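Side-chain contacts in encapsidation protein (Bacillus phage phi29, PDB 5HD9), which serves as the phage's DNA packaging ATPase, probably coupling ATP hydrolysis to the movement of viral DNA into the capsid: residues Q7-Y12 / R149-S154; R14-V19 / N136-V141. One frame throughout, in Å; residues are numbered along the deposited sequence.

In the fold
The two contacts meet at neighbouring parallel strands of the central sheet, with their centres about 11 Å apart. Contact 1 sets helix 7-11 on one face of strand 149-153. Contact 2 sets helix 130-141 against strand 16-19 on the opposite face. Probable backbone hydrogen bonds join the two strands: Cys152 N lies 2.6 Å from Asn17 O, and Cys150 N lies 2.7 Å from Ile15 O. Along the chain, contact 2 is nested inside the loop closed by contact 1. Strand 16-19 leads into what looks like a P-loop, with Gly21, Gly26, Lys27 and Ser28. Ile151 of contact 1 comes near that loop without touching it.

Contact 1 of 2, residues Q7-Y12 / R149-S154; sequences QKMLSY and RCICLS
Leu10 and Arg149 meet at about a right angle. The CD2 methyl of Leu10 rests on the aliphatic part of the arginine, 3.4 Å from Arg149 CD. The same methyl reaches Ile151, with Leu10 CD2 and Ile151 CD1 4.1 Å apart. One leucine branch therefore touches two side chains of the strand. The preceding residue, Met9, present as selenomethionine, adds its end methyl: Met9 CE is 4.1 Å from Ile151 CG2. Its chain is bent at chi2 (-91°) and chi3, which brings CE round to the strand.

Arg149 is folded at chi3 (81°). This turn carries the guanidinium past the leucine side chain toward the helix backbone, where Arg149 NH1 lies 3.7 Å from Leu10 O. The carbonyl approaches the guanidinium plane obliquely. NH1 also has a long, weak ion pair with Asp13.

Met9 also touches Asn17 of strand 16-19. Tyr34 of helix 26-42 touches both Leu10 and Arg149, and Met31 touches Ile151. The short helix and helix 26-42 thus share this face of the sheet. The axes of helix 7-11 and strand 149-153 approach to 11.3 Å, with 135° between their N-to-C directions. In this chain helix 7-11 packs beside helix 26-42. The parallel strands, and helix 26-42 following the probable Walker A loop, belong to the ASCE fold of P-loop NTPases.

Contact 2 of 2, residues R14-V19 / N136-V141; sequences RILNFV and NLMDTV
Ile15 and Met138 are the residues whose CA atoms come nearest, 9.3 Å apart. Ile15 stands just before strand 16-19, outside regular structure, and Met138 lies on helix 130-141. The space between the backbones is bridged mainly by the long side chain of Met138, present as selenomethionine. Its CG lies anti to the carbonyl carbon (chi1 -69°), and the chain runs extended until it bends at chi3. That last bend sets the end methyl against two partners. Met138 CE presses on Ile15 CG2 at 3.4 Å, tighter than usual for two carbons. Met138 CE also lies 3.6 Å from Leu16 CD1. The selenium takes part too, with Met138 SE 3.5 Å from Leu16 CD1. Leu16 meets the selenomethionine at about a right angle, through this one branch.

Helix 130-141 belongs to the beta-alpha-beta crossover from strand 109-115 to its parallel neighbour, strand 149-153. Leu137, Met138 and Val141 all pack on Ile112 of strand 109-115. Met138 extends this apolar layer to strand 16-19, beyond strand 149-153.

Asn17 ND2 donates to Arg14 O at 2.9 Å, with an N-H...O angle of 149°, and comes from above the carbonyl plane. It also bonds to Cys150 O, so one amide nitrogen ties the residues before strand 16-19 to the neighbouring strand 149-153.

Contact 1 of 2, residues Q7-Y12 / R149-S154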
loop_
_atom_site.group_PDB
_atom_site.type_symbol
_atom_site.label_atom_id
_atom_site.label_comp_id
_atom_site.label_asym_id
_atom_site.label_seq_id
_atom_site.Cartn_x
_atom_site.Cartn_y
_atom_site.Cartn_z
ATOM N N GLN A 7 2.401 1.697 13.842
ATOM C CA GLN A 7 1.305 1.906 14.787
ATOM C C GLN A 7 0.819 3.353 14.805
ATOM O O GLN A 7 -0.383 3.605 14.729
ATOM C CB GLN A 7 1.720 1.494 16.200
ATOM C CG GLN A 7 0.620 1.699 17.245
ATOM C CD GLN A 7 1.078 1.387 18.656
ATOM O OE1 GLN A 7 0.602 0.439 19.282
ATOM N NE2 GLN A 7 2.001 2.193 19.171
ATOM N N LYS A 8 1.740 4.306 14.914
ATOM C CA LYS A 8 1.336 5.705 15.011
ATOM C C LYS A 8 0.664 6.168 13.725
ATOM O O LYS A 8 -0.365 6.840 13.769
ATOM C CB LYS A 8 2.526 6.611 15.331
ATOM C CG LYS A 8 2.112 8.063 15.549
ATOM C CD LYS A 8 3.082 8.814 16.447
ATOM C CE LYS A 8 2.939 10.324 16.283
ATOM N NZ LYS A 8 4.084 11.067 16.886
HETATM N N MSE A 9 1.245 5.802 12.585
HETATM C CA MSE A 9 0.668 6.138 11.286
HETATM C C MSE A 9 -0.755 5.600 11.167
HETATM O O MSE A 9 -1.667 6.318 10.758
HETATM C CB MSE A 9 1.538 5.580 10.152
HETATM C CG MSE A 9 1.040 5.914 8.747
HETATM SE SE MSE A 9 -0.160 4.558 7.998
HETATM C CE MSE A 9 1.117 3.092 7.805
ATOM N N LEU A 10 -0.938 4.338 11.541
ATOM C CA LEU A 10 -2.240 3.681 11.444
ATOM C C LEU A 10 -3.262 4.279 12.405
ATOM O O LEU A 10 -4.459 4.297 12.113
ATOM C CB LEU A 10 -2.096 2.182 11.714
ATOM C CG LEU A 10 -1.364 1.379 10.637
ATOM C CD1 LEU A 10 -0.907 0.039 11.194
ATOM C CD2 LEU A 10 -2.254 1.176 9.423
ATOM N N SER A 11 -2.788 4.763 13.550
ATOM C CA SER A 11 -3.674 5.304 14.578
ATOM C C SER A 11 -4.418 6.550 14.097
ATOM O O SER A 11 -5.486 6.874 14.614
ATOM C CB SER A 11 -2.881 5.629 15.849
ATOM O OG SER A 11 -2.021 6.735 15.650
ATOM N N TYR A 12 -3.857 7.248 13.114
ATOM C CA TYR A 12 -4.510 8.425 12.547
ATOM C C TYR A 12 -5.814 8.046 11.856
ATOM O O TYR A 12 -6.714 8.874 11.712
ATOM C CB TYR A 12 -3.591 9.137 11.557
ATOM C CG TYR A 12 -2.571 10.044 12.206
ATOM C CD1 TYR A 12 -2.881 11.363 12.502
ATOM C CD2 TYR A 12 -1.299 9.582 12.522
ATOM C CE1 TYR A 12 -1.959 12.197 13.091
ATOM C CE2 TYR A 12 -0.369 10.410 13.113
ATOM C CZ TYR A 12 -0.703 11.717 13.396
ATOM O OH TYR A 12 0.218 12.548 13.990
ATOM N N ARG A 149 -8.178 1.694 4.693
ATOM C CA ARG A 149 -7.095 2.616 4.406
ATOM C C ARG A 149 -6.277 2.186 3.204
ATOM O O ARG A 149 -6.039 0.996 2.980
ATOM C CB ARG A 149 -6.184 2.764 5.625
ATOM C CG ARG A 149 -5.295 1.567 5.892
ATOM C CD ARG A 149 -4.999 1.429 7.375
ATOM N NE ARG A 149 -6.102 0.769 8.077
ATOM C CZ ARG A 149 -6.772 1.270 9.115
ATOM N NH1 ARG A 149 -6.474 2.465 9.629
ATOM N NH2 ARG A 149 -7.753 0.559 9.651
ATOM N N CYS A 150 -5.878 3.182 2.425
ATOM C CA CYS A 150 -4.928 3.000 1.348
ATOM C C CYS A 150 -3.608 3.577 1.825
ATOM O O CYS A 150 -3.564 4.707 2.317
ATOM C CB CYS A 150 -5.405 3.685 0.068
ATOM S SG CYS A 150 -4.268 3.512 -1.323
ATOM N N ILE A 151 -2.544 2.790 1.706
ATOM C CA ILE A 151 -1.222 3.215 2.146
ATOM C C ILE A 151 -0.252 3.160 0.972
ATOM O O ILE A 151 0.021 2.093 0.425
ATOM C CB ILE A 151 -0.709 2.344 3.308
ATOM C CG1 ILE A 151 -1.687 2.412 4.486
ATOM C CG2 ILE A 151 0.664 2.814 3.763
ATOM C CD1 ILE A 151 -1.711 1.178 5.334
ATOM N N CYS A 152 0.250 4.330 0.589
ATOM C CA CYS A 152 1.174 4.449 -0.530
ATOM C C CYS A 152 2.596 4.630 -0.012
ATOM O O CYS A 152 2.839 5.469 0.852
ATOM C CB CYS A 152 0.773 5.619 -1.428
ATOM S SG CYS A 152 -0.939 5.516 -2.016
ATOM N N LEU A 153 3.524 3.835 -0.543
ATOM C CA LEU A 153 4.911 3.842 -0.089
ATOM C C LEU A 153 5.871 4.260 -1.198
ATOM O O LEU A 153 5.666 3.934 -2.369
ATOM C CB LEU A 153 5.316 2.458 0.419
ATOM C CG LEU A 153 4.355 1.707 1.340
ATOM C CD1 LEU A 153 4.834 0.276 1.504
ATOM C CD2 LEU A 153 4.246 2.394 2.691
ATOM N N SER A 154 6.933 4.963 -0.819
ATOM C CA SER A 154 7.991 5.313 -1.762
ATOM C C SER A 154 9.307 5.578 -1.049
ATOM O O SER A 154 9.326 6.125 0.055
ATOM C CB SER A 154 7.597 6.541 -2.585
ATOM O OG SER A 154 8.656 6.931 -3.442
#

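Contact 2 of 2, residues R14-V19 / N136-V141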
loop_
_atom_site.group_PDB
_atom_site.type_symbol
_atom_site.label_atom_id
_atom_site.label_comp_id
_atom_site.label_asym_id
_atom_site.label_seq_id
_atom_site.Cartn_x
_atom_site.Cartn_y
_atom_site.Cartn_z
ATOM N N ARG A 14 -6.617 7.455 8.795
ATOM C CA ARG A 14 -6.921 8.180 7.562
ATOM C C ARG A 14 -7.112 7.206 6.400
ATOM O O ARG A 14 -6.464 6.163 6.345
ATOM C CB ARG A 14 -5.810 9.188 7.231
ATOM C CG ARG A 14 -5.577 10.258 8.301
ATOM C CD ARG A 14 -6.893 10.838 8.812
ATOM N NE ARG A 14 -6.763 12.198 9.337
ATOM C CZ ARG A 14 -6.735 12.529 10.628
ATOM N NH1 ARG A 14 -6.813 11.605 11.581
ATOM N NH2 ARG A 14 -6.626 13.806 10.970
ATOM N N ILE A 15 -8.005 7.555 5.476
ATOM C CA ILE A 15 -8.316 6.695 4.336
ATOM C C ILE A 15 -7.150 6.629 3.360
ATOM O O ILE A 15 -6.929 5.602 2.716
ATOM C CB ILE A 15 -9.572 7.187 3.580
ATOM C CG1 ILE A 15 -10.796 7.175 4.498
ATOM C CG2 ILE A 15 -9.839 6.335 2.343
ATOM C CD1 ILE A 15 -11.202 5.811 4.986
ATOM N N LEU A 16 -6.415 7.734 3.254
ATOM C CA LEU A 16 -5.292 7.836 2.325
ATOM C C LEU A 16 -4.011 8.169 3.090
ATOM O O LEU A 16 -3.969 9.125 3.861
ATOM C CB LEU A 16 -5.590 8.896 1.259
ATOM C CG LEU A 16 -5.071 8.708 -0.170
ATOM C CD1 LEU A 16 -5.358 7.325 -0.732
ATOM C CD2 LEU A 16 -5.695 9.769 -1.064
ATOM N N ASN A 17 -2.976 7.360 2.887
ATOM C CA ASN A 17 -1.712 7.513 3.603
ATOM C C ASN A 17 -0.520 7.425 2.658
ATOM O O ASN A 17 -0.463 6.541 1.800
ATOM C CB ASN A 17 -1.574 6.444 4.692
ATOM C CG ASN A 17 -2.739 6.440 5.662
ATOM O OD1 ASN A 17 -2.695 7.094 6.703
ATOM N ND2 ASN A 17 -3.784 5.692 5.330
ATOM N N PHE A 18 0.428 8.345 2.823
ATOM C CA PHE A 18 1.649 8.361 2.023
ATOM C C PHE A 18 2.877 8.320 2.931
ATOM O O PHE A 18 3.139 9.267 3.667
ATOM C CB PHE A 18 1.702 9.606 1.133
ATOM C CG PHE A 18 0.457 9.828 0.319
ATOM C CD1 PHE A 18 -0.576 10.606 0.811
ATOM C CD2 PHE A 18 0.325 9.268 -0.941
ATOM C CE1 PHE A 18 -1.722 10.818 0.066
ATOM C CE2 PHE A 18 -0.820 9.476 -1.689
ATOM C CZ PHE A 18 -1.843 10.254 -1.182
ATOM N N VAL A 19 3.626 7.221 2.875
ATOM C CA VAL A 19 4.874 7.101 3.621
ATOM C C VAL A 19 6.037 7.230 2.644
ATOM O O VAL A 19 6.197 6.397 1.748
ATOM C CB VAL A 19 4.965 5.767 4.381
ATOM C CG1 VAL A 19 6.136 5.788 5.352
ATOM C CG2 VAL A 19 3.663 5.493 5.131
ATOM N N ASN A 136 -10.901 5.383 -8.157
ATOM C CA ASN A 136 -11.936 4.452 -8.595
ATOM C C ASN A 136 -11.749 3.075 -7.961
ATOM O O ASN A 136 -12.715 2.445 -7.527
ATOM C CB ASN A 136 -11.942 4.324 -10.119
ATOM C CG ASN A 136 -13.011 3.368 -10.620
ATOM O OD1 ASN A 136 -12.732 2.206 -10.909
ATOM N ND2 ASN A 136 -14.244 3.853 -10.719
ATOM N N LEU A 137 -10.503 2.618 -7.907
ATOM C CA LEU A 137 -10.176 1.345 -7.276
ATOM C C LEU A 137 -10.618 1.349 -5.815
ATOM O O LEU A 137 -11.228 0.391 -5.343
ATOM C CB LEU A 137 -8.673 1.067 -7.387
ATOM C CG LEU A 137 -8.149 -0.318 -6.993
ATOM C CD1 LEU A 137 -6.813 -0.568 -7.667
ATOM C CD2 LEU A 137 -7.995 -0.471 -5.490
HETATM N N MSE A 138 -10.323 2.438 -5.112
HETATM C CA MSE A 138 -10.660 2.559 -3.697
HETATM C C MSE A 138 -12.169 2.525 -3.461
HETATM O O MSE A 138 -12.650 1.778 -2.610
HETATM C CB MSE A 138 -10.068 3.849 -3.124
HETATM C CG MSE A 138 -8.554 3.825 -3.040
HETATM SE SE MSE A 138 -7.781 5.538 -2.540
HETATM C CE MSE A 138 -8.600 5.703 -0.784
ATOM N N ASP A 139 -12.919 3.327 -4.209
ATOM C CA ASP A 139 -14.370 3.345 -4.049
ATOM C C ASP A 139 -14.979 1.996 -4.419
ATOM O O ASP A 139 -15.991 1.589 -3.848
ATOM C CB ASP A 139 -15.009 4.443 -4.901
ATOM C CG ASP A 139 -15.533 5.609 -4.072
ATOM O OD1 ASP A 139 -15.851 5.436 -2.875
ATOM O OD2 ASP A 139 -15.646 6.713 -4.633
ATOM N N THR A 140 -14.367 1.304 -5.374
ATOM C CA THR A 140 -14.889 0.017 -5.817
ATOM C C THR A 140 -14.809 -1.029 -4.703
ATOM O O THR A 140 -15.765 -1.775 -4.482
ATOM C CB THR A 140 -14.132 -0.503 -7.064
ATOM O OG1 THR A 140 -14.348 0.386 -8.165
ATOM C CG2 THR A 140 -14.614 -1.897 -7.456
ATOM N N VAL A 141 -13.680 -1.083 -3.999
ATOM C CA VAL A 141 -13.437 -2.165 -3.045
ATOM C C VAL A 141 -13.713 -1.782 -1.588
ATOM O O VAL A 141 -13.941 -2.663 -0.756
ATOM C CB VAL A 141 -11.983 -2.693 -3.156
ATOM C CG1 VAL A 141 -11.706 -3.170 -4.573
ATOM C CG2 VAL A 141 -10.965 -1.637 -2.728
#